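Local structure of putative surface anchored protein (Clostridium perfringens B, 4NI6) at residues V33-I37 / V99-N103. The protein probably forms part of the repetitive shaft of a cell-surface adhesin, whose Ig-like domains are stabilized by autocatalytically formed internal ester bonds. Sequence-based numbering, arbitrary orientation.
Sequences VKDTI and VVFEN
Two extended strands (phi about -95 to -140°, psi about 110 to 160°), 33-37 and 99-103, face each other from different sheets, running in broadly the same direction with a crossing angle of -45° and a closest axis approach of 9.0 Å. At that separation the backbones do not pair, and side chains fill the gap: Val-33, Asp-35 and Ile-37 point inward, Lys-34 and Thr-36 away. On the second strand, buried, apolar Val-99 packs instead against Val-57 and Gln-135. Val-100, opposite Asp-35 (CA to CA 7.5 Å), points inward as a t rotamer; its compact, branched side chain suits the buried space between sheets, with CG2 4.5 Å from Val-33 CG1 and CG1 3.5 Å from Asp-35 OD2. Such face-to-face packing is that of an Ig-like beta sandwich. Partly exposed Phe-101 points away from strand 33-37, its ring against Glu-128. Glu-102, across from Ile-37 (CA to CA 8.1 Å), has chi1 and chi2 both m, bringing OE1 3.7 Å from Ile-37 CD1 (chi1 m, chi2 89°) and 2.7 Å from OD2 of Asp-35, a t rotamer. Buried carboxylates this close imply that one is probably protonated; both touch Thr-5, and Gln-135 lies beside Asp-35, so this is probably the Thr-Gln ester cross-link site. At partly exposed position 103 an amide is at home: Asn-103 OD1 accepts a weak hydrogen bond from Lys-126 NZ.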
# COMPACT_ATOMS: atom_id res chain seq x y z
N VAL A 33 -4.01 7.18 7.51
CA VAL A 33 -2.99 6.46 6.75
C VAL A 33 -3.45 6.38 5.30
O VAL A 33 -4.54 5.89 5.01
CB VAL A 33 -2.77 5.03 7.28
CG1 VAL A 33 -1.70 4.29 6.46
CG2 VAL A 33 -2.38 5.07 8.74
N LYS A 34 -2.64 6.95 4.42
CA LYS A 34 -2.91 6.94 2.98
C LYS A 34 -1.70 6.34 2.29
O LYS A 34 -0.62 6.19 2.87
CB LYS A 34 -3.13 8.36 2.46
CG LYS A 34 -4.37 9.05 2.98
CD LYS A 34 -4.47 10.46 2.42
CE LYS A 34 -5.27 11.36 3.35
NZ LYS A 34 -5.98 12.44 2.61
N ASP A 35 -1.89 5.83 1.07
CA ASP A 35 -0.78 5.26 0.33
C ASP A 35 -0.87 5.71 -1.13
O ASP A 35 -1.97 5.78 -1.70
CB ASP A 35 -0.87 3.73 0.36
CG ASP A 35 0.43 3.04 -0.04
OD1 ASP A 35 1.46 3.37 0.61
OD2 ASP A 35 0.43 2.14 -0.91
N THR A 36 0.27 6.15 -1.65
CA THR A 36 0.39 6.48 -3.08
C THR A 36 1.07 5.34 -3.82
O THR A 36 2.09 4.82 -3.37
CB THR A 36 1.20 7.77 -3.24
OG1 THR A 36 0.51 8.81 -2.53
CG2 THR A 36 1.32 8.19 -4.66
N ILE A 37 0.49 4.94 -4.95
CA ILE A 37 0.95 3.78 -5.74
C ILE A 37 1.36 4.24 -7.15
O ILE A 37 0.52 4.78 -7.89
CB ILE A 37 -0.17 2.70 -5.87
CG1 ILE A 37 -0.74 2.26 -4.50
CG2 ILE A 37 0.36 1.49 -6.64
CD1 ILE A 37 -1.91 3.09 -4.01
N VAL A 99 3.36 -1.52 8.08
CA VAL A 99 3.74 -1.43 6.66
C VAL A 99 2.54 -1.66 5.76
O VAL A 99 1.68 -2.46 6.06
CB VAL A 99 4.91 -2.41 6.36
CG1 VAL A 99 4.51 -3.87 6.56
CG2 VAL A 99 5.51 -2.20 4.97
N VAL A 100 2.54 -0.92 4.65
CA VAL A 100 1.48 -1.07 3.64
C VAL A 100 1.89 -2.01 2.52
O VAL A 100 3.01 -1.90 2.01
CB VAL A 100 1.10 0.28 3.04
CG1 VAL A 100 0.02 0.12 1.96
CG2 VAL A 100 0.62 1.25 4.11
N PHE A 101 1.02 -3.00 2.29
CA PHE A 101 1.12 -3.90 1.14
C PHE A 101 0.08 -3.46 0.09
O PHE A 101 -1.02 -3.03 0.43
CB PHE A 101 0.76 -5.29 1.59
CG PHE A 101 1.83 -6.02 2.35
CD1 PHE A 101 3.03 -5.43 2.72
CD2 PHE A 101 1.60 -7.35 2.72
CE1 PHE A 101 3.99 -6.14 3.43
CE2 PHE A 101 2.56 -8.07 3.43
CZ PHE A 101 3.75 -7.46 3.79
N GLU A 102 0.39 -3.66 -1.21
CA GLU A 102 -0.56 -3.38 -2.30
C GLU A 102 -0.53 -4.51 -3.33
O GLU A 102 0.54 -5.07 -3.59
CB GLU A 102 -0.16 -2.10 -3.02
CG GLU A 102 -0.30 -0.83 -2.21
CD GLU A 102 -1.73 -0.35 -1.95
OE1 GLU A 102 -1.88 0.69 -1.23
OE2 GLU A 102 -2.70 -1.02 -2.31
N ASN A 103 -1.71 -4.88 -3.79
CA ASN A 103 -1.88 -5.92 -4.80
C ASN A 103 -2.89 -5.42 -5.81
O ASN A 103 -4.05 -5.15 -5.49
CB ASN A 103 -2.41 -7.14 -4.11
CG ASN A 103 -2.48 -8.33 -5.02
OD1 ASN A 103 -1.61 -9.20 -5.01
ND2 ASN A 103 -3.51 -8.37 -5.85